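Local coordinates for CDP-4-keto-6-deoxy-D-glucose-3-dehydrase (Yersinia pseudotuberculosis, PDB 3BB8), which catalyses, as a pyridoxal 5'-phosphate-dependent E1 dehydrase, the C-3 dehydration of CDP-4-keto-6-deoxy-D-glucose, a step in deoxysugar synthesis for lipopolysaccharide, at the interface of chains A and B. Residues are numbered along the deposited sequence; one frame, centred on the assembly and turned at random. Chains: chain A/B, CDP-4-keto-6-deoxy-D-glucose-3-dehydrase.

The interface of chains A and B. Residues chain A 375-379, 383-385, 405; chain B 272-273, 276-277, 280-282.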
loop_
_atom_site.group_PDB
_atom_site.type_symbol
_atom_site.label_atom_id
_atom_site.label_comp_id
_atom_site.label_asym_id
_atom_site.label_seq_id
_atom_site.Cartn_x
_atom_site.Cartn_y
_atom_site.Cartn_z
ATOM N N LEU A 375 -9.225 -19.053 14.000
ATOM C CA LEU A 375 -8.076 -19.840 14.382
ATOM C C LEU A 375 -6.961 -18.810 14.613
ATOM O O LEU A 375 -7.113 -17.650 14.234
ATOM C CB LEU A 375 -7.722 -20.833 13.271
ATOM C CG LEU A 375 -8.842 -21.842 12.943
ATOM C CD1 LEU A 375 -8.264 -22.995 12.131
ATOM C CD2 LEU A 375 -9.471 -22.392 14.234
ATOM N N LEU A 376 -5.863 -19.211 15.246
ATOM C CA LEU A 376 -4.773 -18.282 15.517
ATOM C C LEU A 376 -3.926 -17.968 14.276
ATOM O O LEU A 376 -2.723 -18.259 14.224
ATOM C CB LEU A 376 -3.889 -18.825 16.655
ATOM C CG LEU A 376 -2.931 -17.818 17.313
ATOM C CD1 LEU A 376 -3.700 -16.591 17.702
ATOM C CD2 LEU A 376 -2.270 -18.418 18.541
ATOM N N PHE A 377 -4.585 -17.380 13.280
ATOM C CA PHE A 377 -3.959 -16.992 12.020
ATOM C C PHE A 377 -3.326 -18.214 11.359
ATOM O O PHE A 377 -3.940 -19.275 11.305
ATOM C CB PHE A 377 -2.913 -15.895 12.247
ATOM C CG PHE A 377 -3.452 -14.695 12.989
ATOM C CD1 PHE A 377 -4.666 -14.115 12.617
ATOM C CD2 PHE A 377 -2.772 -14.171 14.086
ATOM C CE1 PHE A 377 -5.201 -13.034 13.334
ATOM C CE2 PHE A 377 -3.297 -13.084 14.814
ATOM C CZ PHE A 377 -4.514 -12.521 14.436
ATOM N N ALA A 378 -2.103 -18.082 10.863
ATOM C CA ALA A 378 -1.448 -19.205 10.193
ATOM C C ALA A 378 -1.216 -20.489 11.006
ATOM O O ALA A 378 -0.842 -21.522 10.443
ATOM C CB ALA A 378 -0.121 -18.725 9.585
ATOM N N GLY A 379 -1.440 -20.434 12.316
ATOM C CA GLY A 379 -1.220 -21.612 13.141
ATOM C C GLY A 379 0.262 -21.927 13.196
ATOM O O GLY A 379 0.934 -21.634 14.182
ATOM N N ARG A 383 4.055 -24.824 8.051
ATOM C CA ARG A 383 3.155 -25.820 7.471
ATOM C C ARG A 383 2.168 -25.211 6.481
ATOM O O ARG A 383 1.257 -25.889 5.995
ATOM C CB ARG A 383 2.368 -26.552 8.567
ATOM C CG ARG A 383 3.225 -27.358 9.521
ATOM C CD ARG A 383 2.363 -28.098 10.533
ATOM N NE ARG A 383 3.191 -28.863 11.456
ATOM C CZ ARG A 383 3.758 -30.029 11.165
ATOM N NH1 ARG A 383 3.576 -30.575 9.969
ATOM N NH2 ARG A 383 4.522 -30.638 12.065
ATOM N N GLN A 384 2.323 -23.926 6.198
ATOM C CA GLN A 384 1.430 -23.269 5.255
ATOM C C GLN A 384 1.929 -23.583 3.864
ATOM O O GLN A 384 3.132 -23.650 3.637
ATOM C CB GLN A 384 1.422 -21.754 5.485
ATOM C CG GLN A 384 0.606 -21.327 6.694
ATOM C CD GLN A 384 -0.881 -21.371 6.433
ATOM O OE1 GLN A 384 -1.683 -21.433 7.364
ATOM N NE2 GLN A 384 -1.263 -21.313 5.169
ATOM N N PRO A 385 1.014 -23.781 2.908
ATOM C CA PRO A 385 1.428 -24.089 1.543
ATOM C C PRO A 385 2.457 -23.161 0.914
ATOM O O PRO A 385 3.325 -23.642 0.191
ATOM C CB PRO A 385 0.109 -24.123 0.760
ATOM C CG PRO A 385 -0.883 -23.490 1.641
ATOM C CD PRO A 385 -0.446 -23.844 3.035
ATOM N N MET A 405 -1.888 -24.738 16.132
ATOM C CA MET A 405 -2.426 -24.938 14.795
ATOM C C MET A 405 -3.601 -25.901 14.836
ATOM O O MET A 405 -4.585 -25.719 14.122
ATOM C CB MET A 405 -1.344 -25.492 13.864
ATOM C CG MET A 405 -1.842 -25.813 12.459
ATOM S SD MET A 405 -0.622 -26.728 11.500
ATOM C CE MET A 405 -0.511 -28.220 12.486
ATOM N N LEU B 272 -1.197 -28.534 6.995
ATOM C CA LEU B 272 -2.179 -27.957 7.904
ATOM C C LEU B 272 -3.223 -29.018 8.230
ATOM O O LEU B 272 -3.501 -29.897 7.412
ATOM C CB LEU B 272 -2.876 -26.754 7.265
ATOM C CG LEU B 272 -2.100 -25.446 7.123
ATOM C CD1 LEU B 272 -2.990 -24.410 6.455
ATOM C CD2 LEU B 272 -1.640 -24.964 8.493
ATOM N N PRO B 273 -3.824 -28.947 9.427
ATOM C CA PRO B 273 -4.836 -29.941 9.794
ATOM C C PRO B 273 -6.104 -29.772 8.965
ATOM O O PRO B 273 -6.366 -28.698 8.424
ATOM C CB PRO B 273 -5.068 -29.659 11.275
ATOM C CG PRO B 273 -4.908 -28.165 11.342
ATOM C CD PRO B 273 -3.674 -27.929 10.485
ATOM N N TYR B 276 -8.918 -26.523 8.608
ATOM C CA TYR B 276 -8.296 -25.228 8.867
ATOM C C TYR B 276 -8.947 -24.159 7.991
ATOM O O TYR B 276 -9.011 -24.299 6.772
ATOM C CB TYR B 276 -6.797 -25.279 8.571
ATOM C CG TYR B 276 -5.995 -24.354 9.448
ATOM C CD1 TYR B 276 -5.636 -24.735 10.737
ATOM C CD2 TYR B 276 -5.636 -23.074 9.011
ATOM C CE1 TYR B 276 -4.944 -23.869 11.574
ATOM C CE2 TYR B 276 -4.946 -22.198 9.847
ATOM C CZ TYR B 276 -4.606 -22.604 11.126
ATOM O OH TYR B 276 -3.940 -21.752 11.973
ATOM N N ASP B 277 -9.421 -23.092 8.625
ATOM C CA ASP B 277 -10.084 -21.994 7.935
ATOM C C ASP B 277 -9.352 -21.622 6.651
ATOM O O ASP B 277 -8.140 -21.395 6.660
ATOM C CB ASP B 277 -10.154 -20.776 8.864
ATOM C CG ASP B 277 -11.399 -19.940 8.638
ATOM O OD1 ASP B 277 -11.591 -19.429 7.511
ATOM O OD2 ASP B 277 -12.191 -19.797 9.596
ATOM N N TYR B 280 -7.521 -18.366 6.522
ATOM C CA TYR B 280 -6.186 -18.375 7.114
ATOM C C TYR B 280 -5.246 -19.413 6.498
ATOM O O TYR B 280 -4.348 -19.937 7.170
ATOM C CB TYR B 280 -6.278 -18.590 8.626
ATOM C CG TYR B 280 -6.848 -17.413 9.398
ATOM C CD1 TYR B 280 -7.199 -17.549 10.740
ATOM C CD2 TYR B 280 -7.009 -16.162 8.802
ATOM C CE1 TYR B 280 -7.692 -16.470 11.475
ATOM C CE2 TYR B 280 -7.504 -15.074 9.528
ATOM C CZ TYR B 280 -7.839 -15.239 10.868
ATOM O OH TYR B 280 -8.304 -14.178 11.609
ATOM N N THR B 281 -5.477 -19.717 5.223
ATOM C CA THR B 281 -4.629 -20.633 4.466
ATOM C C THR B 281 -3.925 -19.749 3.422
ATOM O O THR B 281 -4.576 -19.076 2.623
ATOM C CB THR B 281 -5.463 -21.709 3.774
ATOM O OG1 THR B 281 -6.219 -22.415 4.765
ATOM C CG2 THR B 281 -4.555 -22.697 3.027
ATOM N N TYR B 282 -2.598 -19.750 3.429
ATOM C CA TYR B 282 -1.828 -18.887 2.525
ATOM C C TYR B 282 -1.003 -19.586 1.434
ATOM O O TYR B 282 -0.076 -20.342 1.714
ATOM C CB TYR B 282 -0.928 -17.997 3.382
ATOM C CG TYR B 282 -1.704 -17.253 4.444
ATOM C CD1 TYR B 282 -2.414 -16.089 4.136
ATOM C CD2 TYR B 282 -1.788 -17.752 5.750
ATOM C CE1 TYR B 282 -3.195 -15.440 5.104
ATOM C CE2 TYR B 282 -2.558 -17.114 6.715
ATOM C CZ TYR B 282 -3.260 -15.962 6.389
ATOM O OH TYR B 282 -4.040 -15.350 7.342
#
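A segment of chain B, residues 272-282, with a short 3-10 helix at 278-280, packs against the A:Leu375-A:Gly379 loop, the A:Gln384 turn and the end of helix 399-407 of chain A. B:Tyr276 is the main plug. Beyond CB, its ring atoms CG, CD1 and CE1 lie under the methyl A:Leu375 CD1. That methyl is 3.4 Å from B:Tyr276 CD1 and offset toward the rim. At the ring edge, in its plane, B:Tyr276 CE1 comes 3.2 Å from A:Met405 O. CE2 and CZ face A:Phe377 O, also at the edge. At the tip, the phenol B:Tyr276 OH donates to A:Phe377 O at 2.6 Å. The donor stands above the carbonyl plane, 29° out of it. The amide A:Gly379 N lies 2.8 Å from B:Tyr276 OH and can donate to it. Two backbone groups thus grip the phenol and fix its position.

B:Tyr280 lies alongside A:Phe377, both side chains pointing the same way. A:Phe377 CA sits over the B:Tyr280 face, 3.9 Å from the ring centroid. A:Met405 extends with CG anti to its backbone N (chi1 177°), then bends at chi3. Its CG touches B:Pro273 CD, and A:Met405 SD rests 3.6 Å from B:Leu272 CD2.

The A:Gln384 chain bends at chi2. As modelled, A:Gln384 OE1 is 3.1 Å from the carbonyl B:Tyr280 O, and A:Gln384 NE2 is 2.7 Å from the amide B:Tyr282 N. Like faces like in both pairs. Exchanging the two amide ends would probably give two hydrogen bonds. B:Leu272 CD1 packs against the amide carbon.

The contact joins the two subunits of the probable dimer. Because A:Phe377 lines the pyridoxal phosphate pocket, it likely also steadies that loop beside the cofactor.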